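Local coordinates for hemolysin-related protein (Vibrio cholerae serotype O1, PDB 6MLT), which probably helps biofilms adhere to surfaces as a secreted, metal-binding matrix protein with a beta-propeller and a lectin-like beta-prism domain, at residues Q30-P35 / V540-D545; I512-S517 / S548-G553. One frame throughout, in Å; residues are numbered along the deposited sequence.

Interaction 1 (Q30-P35 / V540-D545)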
loop_
_atom_site.group_PDB
_atom_site.type_symbol
_atom_site.label_atom_id
_atom_site.label_comp_id
_atom_site.label_asym_id
_atom_site.label_seq_id
_atom_site.Cartn_x
_atom_site.Cartn_y
_atom_site.Cartn_z
ATOM N N GLN A 30 18.731 -22.867 -10.571
ATOM C CA GLN A 30 18.326 -21.630 -11.230
ATOM C C GLN A 30 17.075 -21.092 -10.551
ATOM O O GLN A 30 16.212 -21.869 -10.133
ATOM C CB GLN A 30 18.027 -21.873 -12.713
ATOM C CG GLN A 30 19.107 -22.624 -13.484
ATOM C CD GLN A 30 20.306 -21.752 -13.804
ATOM O OE1 GLN A 30 20.162 -20.637 -14.300
ATOM N NE2 GLN A 30 21.499 -22.256 -13.515
ATOM N N VAL A 31 16.964 -19.768 -10.451
ATOM C CA VAL A 31 15.796 -19.149 -9.825
ATOM C C VAL A 31 15.334 -17.983 -10.688
ATOM O O VAL A 31 16.148 -17.163 -11.130
ATOM C CB VAL A 31 16.094 -18.687 -8.385
ATOM C CG1 VAL A 31 14.826 -18.212 -7.708
ATOM C CG2 VAL A 31 16.717 -19.824 -7.583
ATOM N N MET A 32 14.020 -17.912 -10.938
ATOM C CA MET A 32 13.467 -16.846 -11.768
ATOM C C MET A 32 12.086 -16.415 -11.277
ATOM O O MET A 32 11.272 -15.925 -12.067
ATOM C CB MET A 32 13.425 -17.293 -13.245
ATOM C CG MET A 32 13.241 -16.148 -14.246
ATOM S SD MET A 32 13.958 -16.510 -15.875
ATOM C CE MET A 32 13.160 -18.074 -16.271
ATOM N N ALA A 33 11.815 -16.577 -9.982
ATOM C CA ALA A 33 10.596 -16.086 -9.360
ATOM C C ALA A 33 10.968 -15.304 -8.110
ATOM O O ALA A 33 11.976 -15.591 -7.456
ATOM C CB ALA A 33 9.632 -17.227 -9.001
ATOM N N ALA A 34 10.154 -14.306 -7.795
ATOM C CA ALA A 34 10.497 -13.377 -6.729
ATOM C C ALA A 34 10.640 -14.123 -5.402
ATOM O O ALA A 34 9.869 -15.050 -5.122
ATOM C CB ALA A 34 9.435 -12.282 -6.608
ATOM N N PRO A 35 11.595 -13.741 -4.562
ATOM C CA PRO A 35 11.773 -14.423 -3.277
ATOM C C PRO A 35 10.710 -14.002 -2.272
ATOM O O PRO A 35 10.140 -12.915 -2.346
ATOM C CB PRO A 35 13.163 -13.968 -2.828
ATOM C CG PRO A 35 13.288 -12.590 -3.419
ATOM C CD PRO A 35 12.517 -12.603 -4.712
ATOM N N VAL A 540 17.224 -12.920 -7.049
ATOM C CA VAL A 540 17.375 -14.252 -7.621
ATOM C C VAL A 540 18.045 -14.131 -8.982
ATOM O O VAL A 540 17.965 -13.093 -9.646
ATOM C CB VAL A 540 16.013 -14.970 -7.716
ATOM C CG1 VAL A 540 15.350 -15.007 -6.347
ATOM C CG2 VAL A 540 15.105 -14.281 -8.736
ATOM N N ALA A 541 18.719 -15.203 -9.392
ATOM C CA ALA A 541 19.522 -15.171 -10.602
ATOM C C ALA A 541 19.479 -16.520 -11.300
ATOM O O ALA A 541 19.271 -17.567 -10.673
ATOM C CB ALA A 541 20.978 -14.798 -10.301
ATOM N N ASN A 542 19.691 -16.473 -12.612
ATOM C CA ASN A 542 19.805 -17.665 -13.432
ATOM C C ASN A 542 20.722 -17.344 -14.598
ATOM O O ASN A 542 20.829 -16.186 -15.021
ATOM C CB ASN A 542 18.434 -18.137 -13.923
ATOM C CG ASN A 542 17.672 -17.040 -14.630
ATOM O OD1 ASN A 542 17.875 -16.797 -15.821
ATOM N ND2 ASN A 542 16.796 -16.360 -13.896
ATOM N N ASP A 543 21.377 -18.380 -15.123
ATOM C CA ASP A 543 22.372 -18.190 -16.170
ATOM C C ASP A 543 22.260 -19.244 -17.264
ATOM O O ASP A 543 23.243 -19.522 -17.961
ATOM C CB ASP A 543 23.791 -18.189 -15.585
ATOM C CG ASP A 543 24.110 -19.447 -14.796
ATOM O OD1 ASP A 543 23.318 -20.412 -14.844
ATOM O OD2 ASP A 543 25.170 -19.465 -14.124
ATOM N N TYR A 544 21.067 -19.819 -17.445
ATOM C CA TYR A 544 20.878 -20.839 -18.471
ATOM C C TYR A 544 20.942 -20.243 -19.874
ATOM O O TYR A 544 21.266 -20.956 -20.825
ATOM C CB TYR A 544 19.535 -21.558 -18.276
ATOM C CG TYR A 544 18.342 -20.649 -18.480
ATOM C CD1 TYR A 544 17.809 -20.430 -19.750
ATOM C CD2 TYR A 544 17.758 -19.993 -17.406
ATOM C CE1 TYR A 544 16.730 -19.587 -19.937
ATOM C CE2 TYR A 544 16.684 -19.150 -17.583
ATOM C CZ TYR A 544 16.173 -18.948 -18.852
ATOM O OH TYR A 544 15.102 -18.097 -19.032
ATOM N N ASP A 545 20.630 -18.956 -20.030
ATOM C CA ASP A 545 20.536 -18.326 -21.343
ATOM C C ASP A 545 21.832 -17.593 -21.679
ATOM O O ASP A 545 22.384 -16.870 -20.844
ATOM C CB ASP A 545 19.356 -17.351 -21.388
ATOM C CG ASP A 545 19.076 -16.821 -22.789
ATOM O OD1 ASP A 545 19.910 -16.068 -23.329
ATOM O OD2 ASP A 545 18.013 -17.163 -23.351
#

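Interaction 2 (I512-S517 / S548-G553)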
loop_
_atom_site.group_PDB
_atom_site.type_symbol
_atom_site.label_atom_id
_atom_site.label_comp_id
_atom_site.label_asym_id
_atom_site.label_seq_id
_atom_site.Cartn_x
_atom_site.Cartn_y
_atom_site.Cartn_z
ATOM N N ILE A 512 24.423 -0.396 -8.943
ATOM C CA ILE A 512 24.424 -1.428 -9.972
ATOM C C ILE A 512 25.039 -2.683 -9.374
ATOM O O ILE A 512 26.122 -2.627 -8.782
ATOM C CB ILE A 512 25.221 -1.007 -11.222
ATOM C CG1 ILE A 512 24.696 0.311 -11.786
ATOM C CG2 ILE A 512 25.150 -2.104 -12.291
ATOM C CD1 ILE A 512 25.579 0.912 -12.874
ATOM N N ILE A 513 24.363 -3.813 -9.545
ATOM C CA ILE A 513 24.844 -5.110 -9.083
ATOM C C ILE A 513 24.714 -6.087 -10.239
ATOM O O ILE A 513 23.627 -6.224 -10.811
ATOM C CB ILE A 513 24.045 -5.605 -7.862
ATOM C CG1 ILE A 513 24.343 -4.727 -6.646
ATOM C CG2 ILE A 513 24.348 -7.076 -7.562
ATOM C CD1 ILE A 513 23.441 -4.991 -5.448
ATOM N N ALA A 514 25.812 -6.762 -10.583
ATOM C CA ALA A 514 25.763 -7.780 -11.622
ATOM C C ALA A 514 24.878 -8.935 -11.162
ATOM O O ALA A 514 25.135 -9.544 -10.119
ATOM C CB ALA A 514 27.171 -8.275 -11.945
ATOM N N ASN A 515 23.847 -9.234 -11.946
ATOM C CA ASN A 515 22.862 -10.251 -11.584
ATOM C C ASN A 515 22.060 -10.572 -12.834
ATOM O O ASN A 515 21.384 -9.688 -13.374
ATOM C CB ASN A 515 21.954 -9.745 -10.460
ATOM C CG ASN A 515 21.103 -10.843 -9.844
ATOM O OD1 ASN A 515 21.605 -11.696 -9.113
ATOM N ND2 ASN A 515 19.805 -10.812 -10.125
ATOM N N SER A 516 22.138 -11.816 -13.304
ATOM C CA SER A 516 21.570 -12.176 -14.596
ATOM C C SER A 516 20.246 -12.916 -14.447
ATOM O O SER A 516 19.983 -13.580 -13.439
ATOM C CB SER A 516 22.537 -13.039 -15.408
ATOM O OG SER A 516 22.906 -14.223 -14.717
ATOM N N SER A 517 19.419 -12.805 -15.487
ATOM C CA SER A 517 18.162 -13.537 -15.558
ATOM C C SER A 517 17.629 -13.518 -16.983
ATOM O O SER A 517 17.745 -12.503 -17.685
ATOM C CB SER A 517 17.115 -12.942 -14.607
ATOM O OG SER A 517 15.892 -13.662 -14.709
ATOM N N SER A 548 22.209 -13.985 -20.831
ATOM C CA SER A 548 22.082 -13.571 -19.434
ATOM C C SER A 548 22.821 -14.605 -18.580
ATOM O O SER A 548 22.247 -15.346 -17.782
ATOM C CB SER A 548 20.617 -13.419 -19.016
ATOM O OG SER A 548 19.841 -14.548 -19.377
ATOM N N GLN A 549 24.144 -14.636 -18.730
ATOM C CA GLN A 549 24.980 -15.689 -18.160
ATOM C C GLN A 549 26.006 -15.058 -17.222
ATOM O O GLN A 549 27.175 -14.896 -17.575
ATOM C CB GLN A 549 25.644 -16.482 -19.297
ATOM C CG GLN A 549 26.010 -17.905 -18.935
ATOM C CD GLN A 549 25.995 -18.821 -20.140
ATOM O OE1 GLN A 549 26.827 -18.693 -21.035
ATOM N NE2 GLN A 549 25.035 -19.745 -20.179
ATOM N N VAL A 550 25.561 -14.699 -16.018
ATOM C CA VAL A 550 26.445 -14.111 -15.016
ATOM C C VAL A 550 26.492 -15.009 -13.787
ATOM O O VAL A 550 27.572 -15.409 -13.337
ATOM C CB VAL A 550 25.990 -12.697 -14.621
ATOM C CG1 VAL A 550 26.858 -12.149 -13.475
ATOM C CG2 VAL A 550 26.042 -11.767 -15.822
ATOM N N ASN A 551 25.323 -15.314 -13.225
ATOM C CA ASN A 551 25.259 -16.053 -11.972
ATOM C C ASN A 551 23.926 -16.783 -11.888
ATOM O O ASN A 551 23.046 -16.617 -12.737
ATOM C CB ASN A 551 25.470 -15.117 -10.772
ATOM C CG ASN A 551 24.430 -14.000 -10.696
ATOM O OD1 ASN A 551 23.912 -13.545 -11.710
ATOM N ND2 ASN A 551 24.130 -13.556 -9.483
ATOM N N HIS A 552 23.799 -17.628 -10.864
ATOM C CA HIS A 552 22.569 -18.370 -10.633
ATOM C C HIS A 552 22.398 -18.618 -9.142
ATOM O O HIS A 552 23.373 -18.838 -8.425
ATOM C CB HIS A 552 22.553 -19.704 -11.394
ATOM C CG HIS A 552 23.650 -20.649 -10.991
ATOM N ND1 HIS A 552 24.849 -20.729 -11.667
ATOM C CD2 HIS A 552 23.710 -21.580 -10.009
ATOM C CE1 HIS A 552 25.605 -21.660 -11.110
ATOM N NE2 HIS A 552 24.938 -22.188 -10.099
ATOM N N GLY A 553 21.144 -18.578 -8.687
ATOM C CA GLY A 553 20.787 -18.896 -7.316
ATOM C C GLY A 553 20.143 -17.708 -6.628
ATOM O O GLY A 553 19.270 -17.040 -7.196
#

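Interaction 1 (Q30-P35 / V540-D545)
Gln30 turns its amide against Asp543 so that both polar atoms are used at once. OE1 accepts the backbone N-H of Asp543 (Gln30 OE1 to Asp543 N, 2.7 Å) in the plane of its carbonyl, while NE2 donates to Asp543 OD1 at 2.9 Å. The two side chains cross at about a right angle, yet the amide and carboxylate planes are 27° apart. A bend at chi2 (-76°) turns CD towards Asp543, and OE1 also lies at the edge of the Tyr544 ring. Beside this pair, Val31 N bonds to Ala541 O at 3.2 Å, and Asn542 ND2 returns a nearly straight bond to Val31 O (3.0 Å), the donor above the carbonyl plane. Met32 SD meets the edge of the Tyr544 ring, 5.4 Å from its centroid, a Met-aromatic contact. At the other end Val31 CG1 presses tightly on Val540 CB, 3.5 Å away, and Pro35 CD flanks Val540 CG1. Asn542 OD1 takes Gly518 N, and Asp543 OD2 takes His552 ND1. The contact joins neighbouring propeller blades: the loop between strands 28-30 and 36-38, which both pair with strand 56-63, meets the end of strand 536-541.

Interaction 2 (I512-S517 / S548-G553)
This contact belongs to the interface between two successive blades of the beta-propeller, where the chain leaving the outermost strand 509-514 meets the loop that links strands 536-541 and 553-559 of the next blade. Ser516 and Asn551 carry it. Ser516 OG, set between its own backbone N and carbonyl carbon by a chi1 of 58°, accepts two consecutive backbone N-H groups, from Val550 N at 3.0 Å and from Asn551 N, also at 3.0 Å; the second bond is the straighter, at 171°. In return the amide of Asn551 bonds back to 512-517. Its OD1 receives the N-H of Ser516 (Asn551 OD1 to Ser516 N, 2.9 Å) in the carbonyl plane, and its ND2 donates to Asn515 OD1 at 3.2 Å. The Asn515 and Asn551 side chains cross at about a right angle with their amide planes 77° apart, the donor standing tilted from the plane of the Asn515 carbonyl. Asn515 ND2 in turn bonds to Val540 O. Apolar contact is slight: Ala514 CB meets Val550 CG1 at 4.2 Å near the surface. Val550 CB packs beside Ser516 OG, 3.4 Å away. On the flank, Ser548 CB packs against Ser517 O, while Ser548 OG bonds to Arg496 NH2. Ser516 OG also bonds to Asn542 O, necessarily as donor, which gives this buried hydroxyl three partners. With two bonds on the Asn551 amide as well, the contact is held chiefly by directional polar bonds that fix the rotation of the Ser516 and Asn551 side chains.

In the fold
From the N terminus, strand 13-19 first joins the last blade as the outermost strand of its sheet, beside 553-559, which closes the propeller ring. The chain then enters the next blade, and interaction 1 ties its loop 30-35 to residues 540-545, closing a loop of some five hundred residues around the propeller and the inserted beta-prism. Interaction 2 closes a far shorter loop, from 512-517 to 548-553. The two cross along the chain, since 540-545 lies between the segments of interaction 2. The last blade is thus joined to both its neighbours, and the backbone O of Asp543, bonded to Gln549 NE2, connects the two contacts directly.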